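Side-chain contacts in alpha-rhamnosidase (PDB 6I60), which probably hydrolyses terminal non-reducing alpha-L-rhamnose residues from alpha-L-rhamnosides: residues P851-D856 with P899-R904; N912-K917 with I928-G933. One frame throughout, in Å; residues are numbered along the deposited sequence.

Contact 1: residues P851-D856 with P899-R904; sequences PHPVGD and PKLFER
P851 and P899 bring the two backbones nearest to each other, with 7.5 Å between their CA atoms, and neither segment forms a regular pairing with the other: each is chain that has just left, or is just leaving, a strand. Three proline rings and one leucine bridge the gap. The ring of P899 is central, for its CG lies 4.2 Å from CD of P853 and 4.1 Å from the carbonyl O of P851. Its neighbouring CD comes within 4.2 Å of CG of P851, so one ring edge serves both prolines of the first segment. P853 passes its ring at a slant to P899, and its CG meets CD1 of L901 at 4.1 Å. Leucine's forked end lets CD1 reach P853 from the exposed margin, with CG anti to the carbonyl carbon (chi1 -39°), while CB rests over the centre of the F902 ring.

Strands 846-849 and 893-899 are parallel neighbours in one sheet of the C-terminal beta-sandwich, and the contact gathers where the chain leaves them. F882, from the facing sheet, touches P851, P853 and P899, closing the apolar group from across the sandwich. Proline suits these places: its ring is compact hydrocarbon, and it has no N-H to satisfy where the chain leaves strand 846-849 (P851, P853) or completes strand 893-899 (P899). P853 also forms the centre of an inverse gamma turn, a sharp bend compatible with the restricted phi of proline. H852 between the prolines points its CB away from P899 and L901, and its ND1 is hydrogen-bonded to D777 of helix 777-784. G855 follows with a phi of 61°, which favours glycine, and gives its backbone N to E778 of the same helix.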
loop_
_atom_site.group_PDB
_atom_site.type_symbol
_atom_site.label_atom_id
_atom_site.label_comp_id
_atom_site.label_asym_id
_atom_site.label_seq_id
_atom_site.Cartn_x
_atom_site.Cartn_y
_atom_site.Cartn_z
ATOM N N PRO A 851 -12.555 19.797 -13.989
ATOM C CA PRO A 851 -11.212 20.380 -13.951
ATOM C C PRO A 851 -11.212 21.758 -13.313
ATOM O O PRO A 851 -12.213 22.478 -13.321
ATOM C CB PRO A 851 -10.822 20.458 -15.431
ATOM C CG PRO A 851 -12.123 20.607 -16.142
ATOM C CD PRO A 851 -13.140 19.834 -15.341
ATOM N N HIS A 852 -10.061 22.118 -12.751
ATOM C CA HIS A 852 -9.872 23.401 -12.078
ATOM C C HIS A 852 -8.637 24.077 -12.655
ATOM O O HIS A 852 -7.533 23.953 -12.105
ATOM C CB HIS A 852 -9.747 23.221 -10.565
ATOM C CG HIS A 852 -11.039 22.879 -9.890
ATOM N ND1 HIS A 852 -11.634 23.705 -8.961
ATOM C CD2 HIS A 852 -11.852 21.803 -10.013
ATOM C CE1 HIS A 852 -12.757 23.151 -8.539
ATOM N NE2 HIS A 852 -12.914 21.998 -9.163
ATOM N N PRO A 853 -8.783 24.801 -13.765
ATOM C CA PRO A 853 -7.627 25.500 -14.342
ATOM C C PRO A 853 -7.337 26.806 -13.621
ATOM O O PRO A 853 -7.866 27.861 -13.986
ATOM C CB PRO A 853 -8.049 25.736 -15.797
ATOM C CG PRO A 853 -9.553 25.695 -15.788
ATOM C CD PRO A 853 -10.027 25.064 -14.505
ATOM N N VAL A 854 -6.496 26.747 -12.593
ATOM C CA VAL A 854 -6.221 27.892 -11.741
ATOM C C VAL A 854 -4.800 28.383 -12.004
ATOM O O VAL A 854 -3.985 27.701 -12.625
ATOM C CB VAL A 854 -6.422 27.559 -10.252
ATOM C CG1 VAL A 854 -7.901 27.505 -9.920
ATOM C CG2 VAL A 854 -5.754 26.238 -9.924
ATOM N N GLY A 855 -4.510 29.590 -11.516
ATOM C CA GLY A 855 -3.171 30.142 -11.635
ATOM C C GLY A 855 -2.756 30.312 -13.082
ATOM O O GLY A 855 -3.528 30.773 -13.929
ATOM N N ASP A 856 -1.510 29.933 -13.372
ATOM C CA ASP A 856 -0.969 29.965 -14.724
ATOM C C ASP A 856 -0.902 28.574 -15.348
ATOM O O ASP A 856 -0.038 28.312 -16.192
ATOM C CB ASP A 856 0.413 30.618 -14.728
ATOM C CG ASP A 856 1.342 30.027 -13.682
ATOM O OD1 ASP A 856 0.840 29.398 -12.727
ATOM O OD2 ASP A 856 2.573 30.191 -13.817
ATOM N N PRO A 899 -16.048 24.431 -16.663
ATOM C CA PRO A 899 -16.090 25.725 -15.971
ATOM C C PRO A 899 -16.305 26.875 -16.943
ATOM O O PRO A 899 -15.682 26.947 -18.005
ATOM C CB PRO A 899 -14.712 25.814 -15.304
ATOM C CG PRO A 899 -13.826 24.987 -16.174
ATOM C CD PRO A 899 -14.681 23.889 -16.757
ATOM N N LYS A 900 -17.205 27.782 -16.566
ATOM C CA LYS A 900 -17.536 28.942 -17.394
ATOM C C LYS A 900 -16.537 30.048 -17.084
ATOM O O LYS A 900 -16.704 30.821 -16.138
ATOM C CB LYS A 900 -18.972 29.390 -17.148
ATOM C CG LYS A 900 -19.952 28.253 -16.916
ATOM C CD LYS A 900 -21.381 28.703 -17.157
ATOM C CE LYS A 900 -21.946 29.416 -15.942
ATOM N NZ LYS A 900 -23.432 29.496 -15.993
ATOM N N LEU A 901 -15.481 30.123 -17.890
ATOM C CA LEU A 901 -14.453 31.144 -17.737
ATOM C C LEU A 901 -14.650 32.326 -18.678
ATOM O O LEU A 901 -13.835 33.255 -18.661
ATOM C CB LEU A 901 -13.063 30.537 -17.959
ATOM C CG LEU A 901 -12.835 29.134 -17.392
ATOM C CD1 LEU A 901 -11.598 28.498 -18.004
ATOM C CD2 LEU A 901 -12.728 29.170 -15.872
ATOM N N PHE A 902 -15.706 32.318 -19.487
ATOM C CA PHE A 902 -15.947 33.356 -20.478
ATOM C C PHE A 902 -17.384 33.849 -20.376
ATOM O O PHE A 902 -18.296 33.087 -20.045
ATOM C CB PHE A 902 -15.676 32.845 -21.899
ATOM C CG PHE A 902 -14.389 32.081 -22.034
ATOM C CD1 PHE A 902 -13.179 32.668 -21.699
ATOM C CD2 PHE A 902 -14.389 30.778 -22.505
ATOM C CE1 PHE A 902 -11.993 31.968 -21.828
ATOM C CE2 PHE A 902 -13.205 30.073 -22.637
ATOM C CZ PHE A 902 -12.007 30.669 -22.298
ATOM N N GLU A 903 -17.576 35.137 -20.671
ATOM C CA GLU A 903 -18.914 35.718 -20.606
ATOM C C GLU A 903 -19.833 35.093 -21.645
ATOM O O GLU A 903 -20.982 34.747 -21.348
ATOM C CB GLU A 903 -18.836 37.234 -20.783
ATOM C CG GLU A 903 -18.650 37.990 -19.479
ATOM C CD GLU A 903 -18.065 39.373 -19.678
ATOM O OE1 GLU A 903 -18.678 40.181 -20.408
ATOM O OE2 GLU A 903 -16.991 39.651 -19.103
ATOM N N ARG A 904 -19.342 34.941 -22.869
ATOM C CA ARG A 904 -20.042 34.225 -23.923
ATOM C C ARG A 904 -19.142 33.112 -24.440
ATOM O O ARG A 904 -17.922 33.272 -24.490
ATOM C CB ARG A 904 -20.440 35.164 -25.053
ATOM C CG ARG A 904 -21.166 34.476 -26.187
ATOM C CD ARG A 904 -20.623 34.872 -27.547
ATOM N NE ARG A 904 -19.712 36.012 -27.542
ATOM C CZ ARG A 904 -18.414 35.894 -27.782
ATOM N NH1 ARG A 904 -17.896 34.699 -28.017
ATOM N NH2 ARG A 904 -17.633 36.953 -27.789
#

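Contact 2: residues N912-K917 with I928-G933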
loop_
_atom_site.group_PDB
_atom_site.type_symbol
_atom_site.label_atom_id
_atom_site.label_comp_id
_atom_site.label_asym_id
_atom_site.label_seq_id
_atom_site.Cartn_x
_atom_site.Cartn_y
_atom_site.Cartn_z
ATOM N N ASN A 912 -19.981 19.123 -33.094
ATOM C CA ASN A 912 -21.384 19.431 -32.851
ATOM C C ASN A 912 -21.486 20.512 -31.781
ATOM O O ASN A 912 -20.982 20.339 -30.666
ATOM C CB ASN A 912 -22.153 18.183 -32.416
ATOM C CG ASN A 912 -21.955 17.016 -33.363
ATOM O OD1 ASN A 912 -21.864 17.194 -34.577
ATOM N ND2 ASN A 912 -21.888 15.810 -32.808
ATOM N N ILE A 913 -22.140 21.615 -32.121
ATOM C CA ILE A 913 -22.403 22.681 -31.162
ATOM C C ILE A 913 -23.582 22.270 -30.291
ATOM O O ILE A 913 -24.615 21.817 -30.798
ATOM C CB ILE A 913 -22.679 24.010 -31.886
ATOM C CG1 ILE A 913 -21.677 24.220 -33.029
ATOM C CG2 ILE A 913 -22.635 25.168 -30.908
ATOM C CD1 ILE A 913 -22.199 23.816 -34.399
ATOM N N ILE A 914 -23.435 22.426 -28.976
ATOM C CA ILE A 914 -24.420 21.884 -28.046
ATOM C C ILE A 914 -24.875 22.934 -27.040
ATOM O O ILE A 914 -25.576 22.612 -26.074
ATOM C CB ILE A 914 -23.857 20.647 -27.321
ATOM C CG1 ILE A 914 -22.483 20.965 -26.730
ATOM C CG2 ILE A 914 -23.767 19.465 -28.274
ATOM C CD1 ILE A 914 -21.949 19.892 -25.810
ATOM N N TYR A 915 -24.492 24.195 -27.255
ATOM C CA TYR A 915 -24.873 25.256 -26.317
ATOM C C TYR A 915 -24.753 26.608 -27.029
ATOM O O TYR A 915 -23.703 27.249 -26.984
ATOM C CB TYR A 915 -24.024 25.219 -25.063
ATOM C CG TYR A 915 -24.484 26.168 -23.982
ATOM C CD1 TYR A 915 -23.969 27.457 -23.898
ATOM C CD2 TYR A 915 -25.425 25.777 -23.040
ATOM C CE1 TYR A 915 -24.385 28.327 -22.912
ATOM C CE2 TYR A 915 -25.845 26.642 -22.047
ATOM C CZ TYR A 915 -25.319 27.915 -21.988
ATOM O OH TYR A 915 -25.730 28.784 -21.005
ATOM N N GLU A 916 -25.844 27.036 -27.659
ATOM C CA GLU A 916 -25.881 28.366 -28.254
ATOM C C GLU A 916 -26.370 29.421 -27.268
ATOM O O GLU A 916 -25.793 30.511 -27.191
ATOM C CB GLU A 916 -26.769 28.365 -29.502
ATOM C CG GLU A 916 -26.576 29.576 -30.399
ATOM C CD GLU A 916 -25.538 29.340 -31.481
ATOM O OE1 GLU A 916 -25.400 28.183 -31.931
ATOM O OE2 GLU A 916 -24.860 30.312 -31.879
ATOM N N LYS A 917 -27.357 29.075 -26.459
ATOM C CA LYS A 917 -27.907 30.015 -25.504
ATOM C C LYS A 917 -28.169 29.345 -24.189
ATOM O O LYS A 917 -27.999 28.160 -24.069
ATOM C CB LYS A 917 -29.200 30.582 -26.044
ATOM C CG LYS A 917 -30.159 29.515 -26.517
ATOM C CD LYS A 917 -30.616 29.776 -27.932
ATOM C CE LYS A 917 -31.586 28.718 -28.395
ATOM N NZ LYS A 917 -32.958 29.254 -28.337
ATOM N N ILE A 928 -20.914 24.238 -16.580
ATOM C CA ILE A 928 -21.848 23.707 -17.568
ATOM C C ILE A 928 -21.827 22.191 -17.428
ATOM O O ILE A 928 -20.770 21.562 -17.572
ATOM C CB ILE A 928 -21.490 24.140 -18.999
ATOM C CG1 ILE A 928 -21.983 25.565 -19.262
ATOM C CG2 ILE A 928 -22.083 23.178 -20.019
ATOM C CD1 ILE A 928 -23.463 25.656 -19.590
ATOM N N VAL A 929 -22.985 21.609 -17.140
ATOM C CA VAL A 929 -23.082 20.193 -16.805
ATOM C C VAL A 929 -23.422 19.395 -18.055
ATOM O O VAL A 929 -24.396 19.698 -18.756
ATOM C CB VAL A 929 -24.129 19.961 -15.703
ATOM C CG1 VAL A 929 -24.198 18.486 -15.343
ATOM C CG2 VAL A 929 -23.801 20.802 -14.480
ATOM N N ILE A 930 -22.617 18.373 -18.334
ATOM C CA ILE A 930 -22.842 17.451 -19.441
ATOM C C ILE A 930 -22.806 16.035 -18.884
ATOM O O ILE A 930 -21.883 15.679 -18.144
ATOM C CB ILE A 930 -21.791 17.622 -20.556
ATOM C CG1 ILE A 930 -21.766 19.068 -21.055
ATOM C CG2 ILE A 930 -22.072 16.669 -21.706
ATOM C CD1 ILE A 930 -20.484 19.445 -21.767
ATOM N N ARG A 931 -23.811 15.237 -19.232
ATOM C CA ARG A 931 -23.920 13.856 -18.779
ATOM C C ARG A 931 -23.713 12.934 -19.972
ATOM O O ARG A 931 -24.441 13.029 -20.965
ATOM C CB ARG A 931 -25.278 13.599 -18.124
ATOM C CG ARG A 931 -25.391 14.156 -16.718
ATOM C CD ARG A 931 -26.840 14.280 -16.283
ATOM N NE ARG A 931 -27.064 15.470 -15.466
ATOM C CZ ARG A 931 -26.701 15.583 -14.192
ATOM N NH1 ARG A 931 -26.093 14.575 -13.578
ATOM N NH2 ARG A 931 -26.948 16.705 -13.529
ATOM N N VAL A 932 -22.719 12.051 -19.873
ATOM C CA VAL A 932 -22.375 11.126 -20.944
ATOM C C VAL A 932 -22.275 9.718 -20.368
ATOM O O VAL A 932 -22.260 9.515 -19.154
ATOM C CB VAL A 932 -21.059 11.512 -21.657
ATOM C CG1 VAL A 932 -21.131 12.939 -22.186
ATOM C CG2 VAL A 932 -19.867 11.338 -20.722
ATOM N N GLY A 933 -22.210 8.740 -21.269
ATOM C CA GLY A 933 -21.993 7.361 -20.882
ATOM C C GLY A 933 -20.594 6.893 -21.223
ATOM O O GLY A 933 -19.648 7.684 -21.184
#
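Y915 and I928 form an aromatic-aliphatic contact inside the C-terminal beta-sandwich, where the chain following the short edge strand 912-913 of one sheet folds over strand 927-932 of the other. The segments meet through side chains alone, at two places. At the first, CD1 of I928 lies over one face of the Y915 ring, a CH-pi interaction with the methyl 3.9 Å from the ring centroid and 26° off the ring normal. The methyl is displaced toward the rim and comes closest to CE2, at 3.6 Å. Y915 carries CG anti to its backbone N (chi1 -172°), which swings the ring toward the strand, while chi2 near -92° turns its face to I928. At the other face stands the carbonyl O of K917, 3.3 Å above the plane and again toward the rim.

A tyrosine fits this buried position because its ring is apolar while its hydroxyl can reach a polar partner: OH is hydrogen-bonded to OE1 of E923, and F905 brings a second ring nearly parallel to it. Replacing Y915 with an alanine removes the ring and hydroxyl, and is likely to leave the I928 methyl without its aromatic face and E923 without this hydrogen-bond partner. Isoleucine suits the strand for its beta-branch and its long CG1 arm, whose end supplies the methyl. I928 and I930, two residues apart, face the same side, into the sandwich, where I930 also packs on V896, V898 and F939. R931, between I930 and V932, instead reaches salt bridges with E922 and E895. The second meeting point involves the ends of two isoleucines. I914, whose backbone is hydrogen-bonded to V907, extends its CD1 to within 4.3 Å of CD1 of I930.

How the contacts relate
Both contacts belong to the C-terminal beta-sandwich, with centres about 17 Å apart. Strand 893-899, which ends at the start of segment 899-904, and strand 927-932, which holds most of segment 928-933, are antiparallel neighbours in one sheet. Contact 1, partly buried, links the ends of two strands of that sheet, runs out to the exposed L901, and relies on stiff proline rings beside a helical domain. Contact 2 is buried and joins the two sheets, using branched aliphatic chains and an aromatic face. They touch directly where CD of K900 packs against CG1 of I928 at 3.8 Å. E923, the partner of the Y915 hydroxyl, also forms a salt bridge with K900 through its other carboxylate oxygen.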